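Local coordinates for uncharacterized protein (Trypanosoma brucei, PDB 2Q0X) that is of unknown function but has the alpha/beta-hydrolase fold, belongs to the DUF1749 family and is named as a paraflagellar rod component, at residues A[116-120]-A[195-200]; A[136-140]-A[290-295]; A[182-186]-A[271-275]. All blocks are in the same frame, centred on the assembly; numbering follows the deposited sequence.

Contact 1: A[116-120]-A[195-200]; sequences STGTQ and GGFPTL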
loop_
_atom_site.group_PDB
_atom_site.type_symbol
_atom_site.label_atom_id
_atom_site.label_comp_id
_atom_site.label_asym_id
_atom_site.label_seq_id
_atom_site.Cartn_x
_atom_site.Cartn_y
_atom_site.Cartn_z
ATOM N N SER A 116 -11.901 10.878 -0.310
ATOM C CA SER A 116 -12.498 9.713 -0.985
ATOM C C SER A 116 -13.274 8.790 -0.005
ATOM O O SER A 116 -13.996 9.283 0.868
ATOM C CB SER A 116 -11.403 8.956 -1.759
ATOM O OG SER A 116 -11.974 7.968 -2.581
ATOM N N THR A 117 -13.110 7.467 -0.115
ATOM C CA THR A 117 -13.775 6.540 0.821
ATOM C C THR A 117 -13.155 6.484 2.243
ATOM O O THR A 117 -13.650 5.744 3.111
ATOM C CB THR A 117 -13.872 5.126 0.225
ATOM O OG1 THR A 117 -12.564 4.564 0.055
ATOM C CG2 THR A 117 -14.657 5.137 -1.135
ATOM N N GLY A 118 -12.084 7.262 2.477
ATOM C CA GLY A 118 -11.520 7.445 3.807
ATOM C C GLY A 118 -12.503 8.099 4.756
ATOM O O GLY A 118 -12.465 7.868 5.969
ATOM N N THR A 119 -13.399 8.909 4.195
ATOM C CA THR A 119 -14.435 9.538 4.960
ATOM C C THR A 119 -15.358 8.551 5.678
ATOM O O THR A 119 -15.903 8.878 6.736
ATOM C CB THR A 119 -15.279 10.541 4.133
ATOM O OG1 THR A 119 -16.049 9.837 3.176
ATOM C CG2 THR A 119 -14.439 11.564 3.443
ATOM N N GLN A 120 -15.565 7.372 5.086
ATOM C CA GLN A 120 -16.314 6.299 5.737
ATOM C C GLN A 120 -15.741 5.952 7.104
ATOM O O GLN A 120 -16.483 5.622 8.052
ATOM C CB GLN A 120 -16.252 5.037 4.893
ATOM C CG GLN A 120 -17.201 3.921 5.368
ATOM C CD GLN A 120 -17.223 2.728 4.469
ATOM O OE1 GLN A 120 -16.240 2.427 3.798
ATOM N NE2 GLN A 120 -18.350 2.001 4.468
ATOM N N GLY A 195 -21.656 -1.385 6.018
ATOM C CA GLY A 195 -22.563 -0.253 6.168
ATOM C C GLY A 195 -21.809 1.065 6.213
ATOM O O GLY A 195 -20.870 1.277 5.435
ATOM N N GLY A 196 -22.249 1.960 7.098
ATOM C CA GLY A 196 -21.690 3.288 7.211
ATOM C C GLY A 196 -21.951 4.112 5.971
ATOM O O GLY A 196 -22.891 3.838 5.240
ATOM N N PHE A 197 -21.085 5.100 5.718
ATOM C CA PHE A 197 -21.218 5.989 4.555
ATOM C C PHE A 197 -19.898 6.052 3.799
ATOM O O PHE A 197 -18.977 6.760 4.236
ATOM C CB PHE A 197 -21.612 7.396 4.993
ATOM C CG PHE A 197 -22.774 7.422 5.902
ATOM C CD1 PHE A 197 -24.056 7.438 5.394
ATOM C CD2 PHE A 197 -22.590 7.417 7.274
ATOM C CE1 PHE A 197 -25.145 7.450 6.244
ATOM C CE2 PHE A 197 -23.669 7.420 8.125
ATOM C CZ PHE A 197 -24.956 7.441 7.608
ATOM N N PRO A 198 -19.794 5.305 2.682
ATOM C CA PRO A 198 -18.546 5.235 1.940
ATOM C C PRO A 198 -17.935 6.581 1.623
ATOM O O PRO A 198 -16.778 6.767 1.885
ATOM C CB PRO A 198 -18.947 4.488 0.662
ATOM C CG PRO A 198 -20.047 3.604 1.104
ATOM C CD PRO A 198 -20.830 4.440 2.078
ATOM N N THR A 199 -18.735 7.526 1.124
ATOM C CA THR A 199 -18.239 8.845 0.715
ATOM C C THR A 199 -19.219 9.923 1.148
ATOM O O THR A 199 -20.265 9.635 1.709
ATOM C CB THR A 199 -18.079 8.918 -0.821
ATOM O OG1 THR A 199 -19.367 8.735 -1.443
ATOM C CG2 THR A 199 -17.081 7.830 -1.318
ATOM N N LEU A 200 -18.858 11.171 0.888
ATOM C CA LEU A 200 -19.734 12.304 1.120
ATOM C C LEU A 200 -21.012 12.293 0.281
ATOM O O LEU A 200 -21.978 12.973 0.633
ATOM C CB LEU A 200 -18.976 13.594 0.892
ATOM C CG LEU A 200 -17.906 13.894 1.941
ATOM C CD1 LEU A 200 -17.414 15.297 1.762
ATOM C CD2 LEU A 200 -18.425 13.697 3.341
HETATM O O HOH W 1 -18.581 9.374 4.107
HETATM O O HOH W 2 -19.167 5.495 7.851
#
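The extended side chain of Gln120 overlaps the backbone of residues 195-198, its CB coming within 3.3 Å of Phe197 O and its CG lying close to the same oxygen. With CG anti to the backbone N (chi1 -170°) and chi2 also near trans, the amide is carried along the loop until Gln120 NE2 reaches Gly195 O at 2.8 Å, in a bent and therefore weak hydrogen bond. The other amide atom, OE1, accepts from Arg191, so the amide is held at both ends by helix 189-193 and the loop after it, in what is probably the cap region. Gly195, with positive phi, leaves the helix that ends just before it.

Such a contact is a worked example of how the strand-turn-helix elbow of an alpha/beta hydrolase is covered by a following loop inside the protein. Strand 110-115 turns sharply at Ser116 (phi 57°, psi -136°) into helix 119-128, the site where enzymes of this fold place their nucleophile; whether Ser116 acts as one is not established. Just past that turn, Pro198 O receives a weak bond from Gln120 N at 3.5 Å and a CA-H...O contact from Thr117 CA at 3.2 Å.

Beside this carbonyl the methyls of Thr117 and Thr199 meet, CG2 to CG2 at 3.6 Å, while Thr199 OG1 is turned to Glu202 and caps the following helix. Two waters bridge the segments: one lies 2.7 Å from Thr119 OG1 and donates to Phe197 O, and a second donates to Gln120 O and accepts from Phe197 N.

Contact 2: A[136-140]-A[290-295]; sequences TRVIL and FLADED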
loop_
_atom_site.group_PDB
_atom_site.type_symbol
_atom_site.label_atom_id
_atom_site.label_comp_id
_atom_site.label_asym_id
_atom_site.label_seq_id
_atom_site.Cartn_x
_atom_site.Cartn_y
_atom_site.Cartn_z
ATOM N N THR A 136 -10.037 17.271 17.393
ATOM C CA THR A 136 -10.571 18.628 17.586
ATOM C C THR A 136 -11.070 19.294 16.303
ATOM O O THR A 136 -11.717 20.334 16.341
ATOM C CB THR A 136 -9.532 19.555 18.266
ATOM O OG1 THR A 136 -8.319 19.525 17.527
ATOM C CG2 THR A 136 -9.252 19.138 19.706
ATOM N N ARG A 137 -10.763 18.694 15.169
ATOM C CA ARG A 137 -11.186 19.216 13.873
ATOM C C ARG A 137 -11.312 18.057 12.943
ATOM O O ARG A 137 -10.581 17.088 13.046
ATOM C CB ARG A 137 -10.168 20.211 13.271
ATOM C CG ARG A 137 -10.205 21.608 13.846
ATOM C CD ARG A 137 -9.251 21.753 15.014
ATOM N NE ARG A 137 -9.770 22.645 16.072
ATOM C CZ ARG A 137 -9.360 23.885 16.259
ATOM N NH1 ARG A 137 -8.461 24.415 15.458
ATOM N NH2 ARG A 137 -9.835 24.595 17.242
ATOM N N VAL A 138 -12.261 18.172 12.028
ATOM C CA VAL A 138 -12.447 17.196 10.992
ATOM C C VAL A 138 -12.491 17.920 9.643
ATOM O O VAL A 138 -13.125 18.956 9.500
ATOM C CB VAL A 138 -13.720 16.349 11.239
ATOM C CG1 VAL A 138 -13.945 15.395 10.106
ATOM C CG2 VAL A 138 -13.613 15.570 12.610
ATOM N N ILE A 139 -11.795 17.360 8.660
ATOM C CA ILE A 139 -11.813 17.867 7.295
ATOM C C ILE A 139 -12.156 16.711 6.374
ATOM O O ILE A 139 -11.462 15.708 6.374
ATOM C CB ILE A 139 -10.414 18.450 6.869
ATOM C CG1 ILE A 139 -9.958 19.566 7.815
ATOM C CG2 ILE A 139 -10.445 18.888 5.393
ATOM C CD1 ILE A 139 -8.426 19.667 8.002
ATOM N N LEU A 140 -13.199 16.864 5.574
ATOM C CA LEU A 140 -13.603 15.808 4.668
ATOM C C LEU A 140 -13.712 16.342 3.253
ATOM O O LEU A 140 -14.321 17.379 3.013
ATOM C CB LEU A 140 -14.942 15.194 5.094
ATOM C CG LEU A 140 -15.098 14.722 6.546
ATOM C CD1 LEU A 140 -16.543 14.348 6.856
ATOM C CD2 LEU A 140 -14.163 13.620 6.855
ATOM N N PHE A 290 -9.206 27.448 7.574
ATOM C CA PHE A 290 -10.066 26.712 8.493
ATOM C C PHE A 290 -9.363 26.442 9.830
ATOM O O PHE A 290 -9.894 26.716 10.888
ATOM C CB PHE A 290 -10.486 25.383 7.847
ATOM C CG PHE A 290 -11.148 24.432 8.799
ATOM C CD1 PHE A 290 -10.517 23.268 9.189
ATOM C CD2 PHE A 290 -12.402 24.707 9.308
ATOM C CE1 PHE A 290 -11.138 22.381 10.082
ATOM C CE2 PHE A 290 -13.008 23.825 10.203
ATOM C CZ PHE A 290 -12.362 22.662 10.571
ATOM N N LEU A 291 -8.167 25.892 9.771
ATOM C CA LEU A 291 -7.423 25.595 10.988
ATOM C C LEU A 291 -7.118 26.878 11.765
ATOM O O LEU A 291 -7.271 26.910 12.985
ATOM C CB LEU A 291 -6.145 24.796 10.681
ATOM C CG LEU A 291 -6.381 23.354 10.174
ATOM C CD1 LEU A 291 -5.055 22.714 9.751
ATOM C CD2 LEU A 291 -7.099 22.465 11.210
ATOM N N ALA A 292 -6.726 27.934 11.048
ATOM C CA ALA A 292 -6.427 29.228 11.653
ATOM C C ALA A 292 -7.675 29.863 12.285
ATOM O O ALA A 292 -7.640 30.293 13.441
ATOM C CB ALA A 292 -5.809 30.175 10.609
ATOM N N ASP A 293 -8.768 29.924 11.531
ATOM C CA ASP A 293 -10.000 30.543 12.030
ATOM C C ASP A 293 -10.548 29.836 13.275
ATOM O O ASP A 293 -11.043 30.492 14.195
ATOM C CB ASP A 293 -11.086 30.598 10.948
ATOM C CG ASP A 293 -10.817 31.655 9.874
ATOM O OD1 ASP A 293 -10.004 32.589 10.067
ATOM O OD2 ASP A 293 -11.458 31.549 8.813
ATOM N N GLU A 294 -10.451 28.511 13.317
ATOM C CA GLU A 294 -10.960 27.768 14.475
ATOM C C GLU A 294 -10.092 27.959 15.717
ATOM O O GLU A 294 -10.615 27.902 16.825
ATOM C CB GLU A 294 -11.115 26.275 14.157
ATOM C CG GLU A 294 -12.130 25.972 13.076
ATOM C CD GLU A 294 -13.512 26.560 13.349
ATOM O OE1 GLU A 294 -13.910 26.662 14.519
ATOM O OE2 GLU A 294 -14.216 26.902 12.379
ATOM N N ASP A 295 -8.779 28.151 15.528
ATOM C CA ASP A 295 -7.882 28.538 16.623
ATOM C C ASP A 295 -8.297 29.888 17.211
ATOM O O ASP A 295 -8.261 30.070 18.422
ATOM C CB ASP A 295 -6.426 28.692 16.153
ATOM C CG ASP A 295 -5.752 27.378 15.814
ATOM O OD1 ASP A 295 -6.130 26.316 16.342
ATOM O OD2 ASP A 295 -4.799 27.428 15.019
#
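Arg137 leaves its strand toward the helix and puts CB and CG against Phe290 CE1, the two side chains meeting at a slant. The pair belongs to the sheet-helix packing of an alpha/beta hydrolase: strand 135-143, inside the mixed central sheet, runs against the C-terminal helix 280-299. The axes of the two short segments come within 10.4 Å, and their directions differ by 153°, close to antiparallel.

Strand alternation sorts the side chains. Arg137 and Ile139 point at the helix, whereas Val138 turns from it to meet Val122 and Leu126 of helix 119-128, which covers the other face of the sheet. Phe290, its CG anti to the backbone N (chi1 169°), swings its CE1 corner between the two inward residues. Ile139 CG1 comes 3.8 Å from Phe290 CE1 as the two side chains run alongside one another head to tail; Arg137 CG is 4.0 Å from the same carbon. Leu291 adds its CD2 methyl beside Arg137 CG, so the aliphatic part of the arginine is flanked by apolar groups.

Bends at chi2 and chi3 then carry the guanidinium past this apolar layer to the next turn of the helix. Glu294 CB sits over one of its faces, toward the rim and 3.5 Å from Arg137 NH1, but the Glu294 carboxylate stands nearly perpendicular to the guanidinium and pairs instead with Arg259. Arg137 NE bonds weakly back to Thr136 O, which limits the group's rotation, and Arg137 NH2 makes a weak bond with Glu294 O. The Asp295 side chain meets Arg137 nearly at a right angle, yet its carboxylate, also bound by Arg39, is tilted only 29° from the guanidinium. Asp295 OD1 lies 3.1 Å from Arg137 NH1, a salt bridge whose hydrogen bond is weak.

Contact 3: A[182-186]-A[271-275]; sequences HYDIP and ELRRV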
loop_
_atom_site.group_PDB
_atom_site.type_symbol
_atom_site.label_atom_id
_atom_site.label_comp_id
_atom_site.label_asym_id
_atom_site.label_seq_id
_atom_site.Cartn_x
_atom_site.Cartn_y
_atom_site.Cartn_z
ATOM N N HIS A 182 -21.760 -1.462 -10.254
ATOM C CA HIS A 182 -22.611 -1.040 -9.146
ATOM C C HIS A 182 -22.062 0.115 -8.297
ATOM O O HIS A 182 -22.796 0.684 -7.499
ATOM C CB HIS A 182 -22.945 -2.254 -8.273
ATOM C CG HIS A 182 -23.929 -3.185 -8.912
ATOM N ND1 HIS A 182 -23.584 -4.439 -9.366
ATOM C CD2 HIS A 182 -25.242 -3.025 -9.207
ATOM C CE1 HIS A 182 -24.648 -5.023 -9.891
ATOM N NE2 HIS A 182 -25.667 -4.186 -9.806
ATOM N N TYR A 183 -20.788 0.465 -8.453
ATOM C CA TYR A 183 -20.241 1.660 -7.794
ATOM C C TYR A 183 -19.215 2.301 -8.704
ATOM O O TYR A 183 -18.734 1.646 -9.617
ATOM C CB TYR A 183 -19.615 1.312 -6.429
ATOM C CG TYR A 183 -19.624 2.469 -5.439
ATOM C CD1 TYR A 183 -20.816 3.008 -4.994
ATOM C CD2 TYR A 183 -18.443 3.025 -4.978
ATOM C CE1 TYR A 183 -20.836 4.058 -4.097
ATOM C CE2 TYR A 183 -18.443 4.073 -4.088
ATOM C CZ TYR A 183 -19.643 4.593 -3.645
ATOM O OH TYR A 183 -19.653 5.637 -2.752
ATOM N N ASP A 184 -18.892 3.573 -8.467
ATOM C CA ASP A 184 -17.960 4.312 -9.338
ATOM C C ASP A 184 -16.514 4.339 -8.831
ATOM O O ASP A 184 -15.609 3.895 -9.513
ATOM C CB ASP A 184 -18.462 5.743 -9.618
ATOM C CG ASP A 184 -18.978 6.456 -8.382
ATOM O OD1 ASP A 184 -18.851 5.912 -7.273
ATOM O OD2 ASP A 184 -19.522 7.566 -8.526
ATOM N N ILE A 185 -16.303 4.873 -7.634
ATOM C CA ILE A 185 -14.980 4.937 -7.040
ATOM C C ILE A 185 -14.544 3.497 -6.724
ATOM O O ILE A 185 -15.384 2.686 -6.331
ATOM C CB ILE A 185 -15.023 5.815 -5.764
ATOM C CG1 ILE A 185 -15.299 7.281 -6.147
ATOM C CG2 ILE A 185 -13.727 5.681 -4.949
ATOM C CD1 ILE A 185 -15.668 8.151 -4.972
ATOM N N PRO A 186 -13.250 3.158 -6.931
ATOM C CA PRO A 186 -12.804 1.804 -6.577
ATOM C C PRO A 186 -12.974 1.441 -5.101
ATOM O O PRO A 186 -12.556 2.189 -4.209
ATOM C CB PRO A 186 -11.330 1.794 -6.986
ATOM C CG PRO A 186 -11.186 2.884 -7.964
ATOM C CD PRO A 186 -12.163 3.943 -7.544
ATOM N N GLU A 271 -15.874 11.316 -14.577
ATOM C CA GLU A 271 -17.281 11.018 -14.371
ATOM C C GLU A 271 -17.463 9.808 -13.457
ATOM O O GLU A 271 -18.556 9.262 -13.362
ATOM C CB GLU A 271 -17.975 10.777 -15.719
ATOM N N LEU A 272 -16.400 9.395 -12.768
ATOM C CA LEU A 272 -16.482 8.305 -11.780
ATOM C C LEU A 272 -16.113 8.809 -10.383
ATOM O O LEU A 272 -15.711 8.038 -9.509
ATOM C CB LEU A 272 -15.602 7.130 -12.220
ATOM C CG LEU A 272 -16.063 6.451 -13.519
ATOM C CD1 LEU A 272 -14.959 5.557 -14.058
ATOM C CD2 LEU A 272 -17.351 5.652 -13.341
ATOM N N ARG A 273 -16.268 10.120 -10.200
ATOM C CA ARG A 273 -16.083 10.812 -8.908
ATOM C C ARG A 273 -14.652 10.713 -8.383
ATOM O O ARG A 273 -14.431 10.670 -7.175
ATOM C CB ARG A 273 -17.093 10.327 -7.866
ATOM C CG ARG A 273 -18.514 10.752 -8.183
ATOM C CD ARG A 273 -19.416 10.654 -6.993
ATOM N NE ARG A 273 -19.465 9.301 -6.444
ATOM C CZ ARG A 273 -19.266 8.995 -5.166
ATOM N NH1 ARG A 273 -19.029 9.934 -4.273
ATOM N NH2 ARG A 273 -19.318 7.734 -4.775
ATOM N N ARG A 274 -13.693 10.708 -9.311
ATOM C CA ARG A 274 -12.288 10.689 -8.984
ATOM C C ARG A 274 -11.654 12.044 -9.304
ATOM O O ARG A 274 -11.933 12.636 -10.326
ATOM C CB ARG A 274 -11.609 9.573 -9.775
ATOM C CG ARG A 274 -12.263 8.198 -9.535
ATOM C CD ARG A 274 -11.250 7.153 -9.113
ATOM N NE ARG A 274 -10.905 6.252 -10.210
ATOM C CZ ARG A 274 -9.864 5.421 -10.214
ATOM N NH1 ARG A 274 -9.009 5.376 -9.194
ATOM N NH2 ARG A 274 -9.670 4.638 -11.262
ATOM N N VAL A 275 -10.815 12.539 -8.409
ATOM C CA VAL A 275 -10.110 13.783 -8.653
ATOM C C VAL A 275 -8.923 13.485 -9.577
ATOM O O VAL A 275 -8.065 12.648 -9.268
ATOM C CB VAL A 275 -9.675 14.467 -7.326
ATOM C CG1 VAL A 275 -8.797 15.677 -7.588
ATOM C CG2 VAL A 275 -10.895 14.871 -6.536
HETATM O O HOH W 3 -20.412 8.314 -11.268
#
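Arg273 grips the Asp184 carboxylate side-on with two nitrogens. Arg273 NE meets Asp184 OD2 at 2.7 Å, nearly within the guanidinium plane and with an N-H...O angle of 157°; Arg273 NH2 reaches the syn lone pair of Asp184 OD1 at 3.1 Å. The two flat groups are tilted 36° from each other. Tyr183 OH adds a weak bond from Arg273 NH2 at 2.9 Å, its ring almost perpendicular to the guanidinium, and Ile185 CD1 sits over one guanidinium face.

The next shell fixes the carboxylate. Asp184 chi1 of 45° brings CG between its own N and carbonyl carbon, and OD1 then accepts from Ile185 N at 2.8 Å, from above the carboxylate plane. A water donates to both Asp184 OD2 and Glu271 O. Alongside, Pro186 CG rests over one face of the Arg274 guanidinium, 3.5 Å from its NH1; Arg274 also packs on Tyr25 of the second subunit.

Farther out, Glu202 bonds to Tyr183 OH, while Arg273 NH1 donates to Val143 O and Thr199 OG1. The ion pair thus ties the loop between helices 154-170 and 189-193, probably part of a cap, to the hairpin loop joining strands 268-269 and 275-277, beside the C-terminal end of strand 135-143.

Overall arrangement
The chemistry of the three contacts varies with the elements they join more than with burial. Contacts 1 and 2 are buried, and contact 3 is only partly so, with one arginine reaching the second subunit. Contact 2 joins regular elements of the core through apolar packing edged by charge; contact 1 joins an elbow to a loop mainly through backbone carbonyls and water; contact 3 joins two loops by a bidentate ion pair. Contacts 1 and 3 both involve the probable cap region and meet where Arg273 reaches Thr199. Contact 1 also touches contact 2, through Leu140, whereas contacts 2 and 3 stay about 10 Å apart at their nearest atoms, on opposite sides of the chain's centre.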